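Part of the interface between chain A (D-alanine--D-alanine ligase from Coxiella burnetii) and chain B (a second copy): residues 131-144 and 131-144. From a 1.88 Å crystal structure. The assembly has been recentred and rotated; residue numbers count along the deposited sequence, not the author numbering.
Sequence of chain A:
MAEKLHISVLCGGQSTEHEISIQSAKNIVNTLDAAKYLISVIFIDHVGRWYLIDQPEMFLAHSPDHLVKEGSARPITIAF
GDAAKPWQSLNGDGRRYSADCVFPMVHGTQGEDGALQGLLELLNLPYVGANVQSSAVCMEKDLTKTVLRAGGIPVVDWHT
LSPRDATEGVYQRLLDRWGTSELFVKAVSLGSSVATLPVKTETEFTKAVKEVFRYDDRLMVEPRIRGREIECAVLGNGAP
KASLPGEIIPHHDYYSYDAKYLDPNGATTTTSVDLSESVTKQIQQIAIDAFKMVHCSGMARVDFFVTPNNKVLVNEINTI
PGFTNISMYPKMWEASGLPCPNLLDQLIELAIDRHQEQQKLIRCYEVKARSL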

# COMPACT_ATOMS: atom_id res chain seq x y z
N ASN A 131 5.29 1.74 -6.20
CA ASN A 131 3.83 1.71 -6.28
C ASN A 131 3.21 1.67 -4.88
O ASN A 131 3.91 1.83 -3.90
CB ASN A 131 3.32 0.57 -7.17
CG ASN A 131 3.53 -0.81 -6.55
OD1 ASN A 131 4.07 -0.95 -5.46
ND2 ASN A 131 3.06 -1.84 -7.26
N VAL A 132 1.90 1.45 -4.80
CA VAL A 132 1.23 1.52 -3.51
C VAL A 132 1.74 0.44 -2.57
O VAL A 132 2.09 0.71 -1.43
CB VAL A 132 -0.30 1.42 -3.64
CG1 VAL A 132 -0.94 1.22 -2.26
CG2 VAL A 132 -0.85 2.67 -4.32
N GLN A 133 1.78 -0.79 -3.06
CA GLN A 133 2.20 -1.90 -2.23
C GLN A 133 3.63 -1.77 -1.75
O GLN A 133 3.94 -2.04 -0.60
CB GLN A 133 2.05 -3.23 -2.97
CG GLN A 133 2.73 -4.39 -2.22
CD GLN A 133 3.21 -5.47 -3.17
OE1 GLN A 133 4.36 -5.48 -3.58
NE2 GLN A 133 2.33 -6.39 -3.52
N SER A 134 4.52 -1.39 -2.66
CA SER A 134 5.94 -1.31 -2.35
C SER A 134 6.20 -0.14 -1.41
O SER A 134 7.04 -0.22 -0.52
CB SER A 134 6.77 -1.15 -3.63
OG SER A 134 8.14 -1.32 -3.31
N SER A 135 5.49 0.96 -1.62
CA SER A 135 5.62 2.11 -0.73
C SER A 135 5.21 1.69 0.69
O SER A 135 5.88 2.02 1.66
CB SER A 135 4.73 3.26 -1.20
OG SER A 135 5.14 3.71 -2.49
N ALA A 136 4.10 0.97 0.79
CA ALA A 136 3.57 0.58 2.10
C ALA A 136 4.51 -0.39 2.78
O ALA A 136 4.80 -0.27 3.96
CB ALA A 136 2.18 -0.01 1.97
N VAL A 137 5.01 -1.36 2.02
CA VAL A 137 5.96 -2.31 2.57
C VAL A 137 7.26 -1.63 3.06
O VAL A 137 7.78 -1.97 4.12
CB VAL A 137 6.29 -3.43 1.57
CG1 VAL A 137 7.49 -4.24 2.04
CG2 VAL A 137 5.08 -4.34 1.40
N CYS A 138 7.76 -0.68 2.29
CA CYS A 138 9.02 -0.02 2.64
C CYS A 138 8.85 1.03 3.74
O CYS A 138 9.79 1.32 4.48
CB CYS A 138 9.65 0.60 1.39
SG CYS A 138 10.28 -0.60 0.22
N MET A 139 7.65 1.59 3.82
CA MET A 139 7.36 2.63 4.81
C MET A 139 7.33 2.07 6.23
O MET A 139 7.78 2.72 7.17
CB MET A 139 6.01 3.27 4.49
CG MET A 139 5.62 4.39 5.41
SD MET A 139 6.41 5.92 4.90
CE MET A 139 5.83 7.03 6.19
N GLU A 140 6.80 0.86 6.38
CA GLU A 140 6.74 0.21 7.68
C GLU A 140 7.98 -0.65 7.81
O GLU A 140 8.06 -1.74 7.25
CB GLU A 140 5.49 -0.65 7.81
CG GLU A 140 4.22 0.01 7.31
CD GLU A 140 3.50 0.78 8.39
OE1 GLU A 140 3.57 0.36 9.56
OE2 GLU A 140 2.87 1.81 8.07
N LYS A 141 8.96 -0.15 8.54
CA LYS A 141 10.31 -0.71 8.55
C LYS A 141 10.36 -2.14 9.05
O LYS A 141 11.20 -2.92 8.60
CB LYS A 141 11.24 0.19 9.37
CG LYS A 141 11.34 1.60 8.79
CD LYS A 141 12.33 2.45 9.56
CE LYS A 141 11.72 2.99 10.85
NZ LYS A 141 10.82 4.14 10.59
N ASP A 142 9.45 -2.50 9.95
CA ASP A 142 9.41 -3.87 10.44
C ASP A 142 8.81 -4.80 9.39
O ASP A 142 9.27 -5.95 9.23
CB ASP A 142 8.67 -3.97 11.78
CG ASP A 142 7.20 -3.50 11.71
OD1 ASP A 142 6.83 -2.65 10.86
OD2 ASP A 142 6.40 -3.98 12.54
N LEU A 143 7.82 -4.31 8.66
CA LEU A 143 7.25 -5.08 7.55
C LEU A 143 8.30 -5.27 6.46
O LEU A 143 8.43 -6.36 5.90
CB LEU A 143 6.00 -4.38 6.99
CG LEU A 143 5.34 -5.01 5.76
CD1 LEU A 143 4.96 -6.47 6.04
CD2 LEU A 143 4.12 -4.17 5.35
N THR A 144 9.07 -4.22 6.17
CA THR A 144 10.15 -4.32 5.20
C THR A 144 11.10 -5.45 5.59
O THR A 144 11.43 -6.32 4.77
CB THR A 144 11.02 -3.03 5.14
OG1 THR A 144 10.18 -1.87 5.17
CG2 THR A 144 11.85 -3.02 3.87
N ASN B 131 -6.35 -0.66 6.23
CA ASN B 131 -5.70 0.56 5.81
C ASN B 131 -4.86 0.27 4.57
O ASN B 131 -4.95 -0.81 4.01
CB ASN B 131 -4.86 1.15 6.95
CG ASN B 131 -3.70 0.25 7.39
OD1 ASN B 131 -3.44 -0.80 6.80
ND2 ASN B 131 -3.00 0.68 8.43
N VAL B 132 -4.07 1.24 4.14
CA VAL B 132 -3.35 1.10 2.88
C VAL B 132 -2.43 -0.12 2.94
O VAL B 132 -2.47 -1.00 2.07
CB VAL B 132 -2.54 2.36 2.60
CG1 VAL B 132 -1.55 2.13 1.45
CG2 VAL B 132 -3.48 3.51 2.29
N GLN B 133 -1.62 -0.15 3.98
CA GLN B 133 -0.60 -1.17 4.14
C GLN B 133 -1.21 -2.56 4.20
O GLN B 133 -0.77 -3.48 3.51
CB GLN B 133 0.23 -0.86 5.39
CG GLN B 133 1.01 0.49 5.34
CD GLN B 133 0.13 1.77 5.31
OE1 GLN B 133 -0.93 1.84 5.97
NE2 GLN B 133 0.57 2.78 4.54
N SER B 134 -2.21 -2.73 5.06
CA SER B 134 -2.85 -4.02 5.24
C SER B 134 -3.60 -4.46 3.98
O SER B 134 -3.52 -5.62 3.60
CB SER B 134 -3.79 -3.98 6.45
OG SER B 134 -4.30 -5.26 6.73
N SER B 135 -4.30 -3.53 3.33
CA SER B 135 -4.90 -3.81 2.02
C SER B 135 -3.85 -4.30 1.02
O SER B 135 -4.03 -5.31 0.34
CB SER B 135 -5.61 -2.57 1.47
OG SER B 135 -6.66 -2.15 2.33
N ALA B 136 -2.75 -3.58 0.91
CA ALA B 136 -1.70 -3.97 -0.03
C ALA B 136 -1.13 -5.37 0.30
O ALA B 136 -0.93 -6.21 -0.59
CB ALA B 136 -0.60 -2.92 -0.06
N VAL B 137 -0.88 -5.62 1.58
CA VAL B 137 -0.35 -6.92 2.01
C VAL B 137 -1.31 -8.07 1.74
O VAL B 137 -0.90 -9.16 1.35
CB VAL B 137 0.07 -6.88 3.48
CG1 VAL B 137 0.36 -8.28 4.03
CG2 VAL B 137 1.29 -5.96 3.66
N CYS B 138 -2.61 -7.83 1.90
CA CYS B 138 -3.58 -8.89 1.72
C CYS B 138 -3.97 -9.06 0.27
O CYS B 138 -4.41 -10.13 -0.13
CB CYS B 138 -4.84 -8.61 2.55
SG CYS B 138 -4.52 -8.69 4.32
N MET B 139 -3.78 -8.00 -0.51
CA MET B 139 -4.19 -7.99 -1.91
C MET B 139 -3.30 -8.92 -2.72
O MET B 139 -3.76 -9.63 -3.61
CB MET B 139 -4.08 -6.57 -2.46
CG MET B 139 -4.50 -6.46 -3.89
SD MET B 139 -6.28 -6.56 -4.07
CE MET B 139 -6.43 -6.47 -5.85
N GLU B 140 -2.01 -8.88 -2.42
CA GLU B 140 -1.03 -9.66 -3.15
C GLU B 140 -0.78 -10.90 -2.34
O GLU B 140 -0.12 -10.86 -1.30
CB GLU B 140 0.25 -8.85 -3.28
CG GLU B 140 -0.01 -7.47 -3.84
CD GLU B 140 0.28 -7.36 -5.32
OE1 GLU B 140 1.24 -8.00 -5.79
OE2 GLU B 140 -0.45 -6.63 -6.01
N LYS B 141 -1.29 -12.01 -2.84
CA LYS B 141 -1.44 -13.19 -2.01
C LYS B 141 -0.11 -13.83 -1.59
O LYS B 141 -0.03 -14.44 -0.53
CB LYS B 141 -2.36 -14.20 -2.71
CG LYS B 141 -3.72 -13.60 -3.06
CD LYS B 141 -4.66 -14.65 -3.62
CE LYS B 141 -4.40 -14.90 -5.10
NZ LYS B 141 -4.67 -13.69 -5.94
N ASP B 142 0.93 -13.68 -2.41
CA ASP B 142 2.23 -14.22 -2.03
C ASP B 142 2.88 -13.39 -0.92
O ASP B 142 3.54 -13.93 -0.03
CB ASP B 142 3.17 -14.34 -3.24
CG ASP B 142 3.38 -13.02 -3.97
OD1 ASP B 142 2.56 -12.08 -3.81
OD2 ASP B 142 4.36 -12.95 -4.74
N LEU B 143 2.66 -12.08 -0.96
CA LEU B 143 3.10 -11.18 0.10
C LEU B 143 2.35 -11.48 1.40
O LEU B 143 2.94 -11.49 2.48
CB LEU B 143 2.87 -9.72 -0.32
CG LEU B 143 3.27 -8.63 0.69
CD1 LEU B 143 4.73 -8.80 1.13
CD2 LEU B 143 3.04 -7.25 0.07
N THR B 144 1.05 -11.74 1.30
CA THR B 144 0.27 -12.10 2.48
C THR B 144 0.88 -13.32 3.13
O THR B 144 1.06 -13.36 4.34
CB THR B 144 -1.20 -12.48 2.16
OG1 THR B 144 -1.74 -11.56 1.21
CG2 THR B 144 -2.03 -12.42 3.43
O HOH W 1 1.50 -4.31 -6.75
O HOH W 2 0.15 1.23 8.40

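The contact centres on helix 132-139 of each copy, with Glu A140, Glu B140, Leu A143 and Leu B143 adding to it. The two axes approach to 8.8 Å with 116° between their N-to-C directions, and the closest backbone registers pair Gln A133 with Ala B136 (CA to CA 4.9 Å) and Ala A136 with Gln B133 (CA to CA 5.0 Å). At each pairing the alanine CB packs on the glutamine: Ala B136 CB lies 3.7 Å from Gln A133 CA, packing almost against the backbone, and Ala A136 CB lies 3.6 Å from Gln B133 CG.

Gln A133 and Gln B133 cover the most surface, 84 and 72 Å², yet they depart from twofold symmetry. Gln A133 has chi1 169° (t) and chi2 -151° (t), so its chain extends past Ala B136; its CG sits 3.7 Å from Leu B143 CD2. Its amide end reaches Glu B140, where Gln A133 NE2 is 3.0 Å from Glu B140 OE1, but the angle is too poor for a hydrogen bond. NE2 is also 2.6 Å from Glu B140 CG, a clash in the model, so the placement of this amide supports no further inference.

Gln B133 instead adopts chi1 -63° (m) and chi2 66° (p), which folds it over Ala A136. Its polar link to Glu A140 runs through a water: water 2 donates to Gln B133 OE1 at 2.7 Å and to Glu A140 OE2 at 2.8 Å. No direct hydrogen bond crosses between the stretches.

Around the glutamines, the valine-leucine pairs are closely symmetric. Val A132 CG1 meets Val B132 CG1 at 3.9 Å, while Val A137 CG2 to Leu B143 CD2 and Leu A143 CD2 to Val B137 CG2 are both 3.8 Å. These valines and leucines have matching rotamers in the two copies; the clearest asymmetry is in the glutamine rotamers.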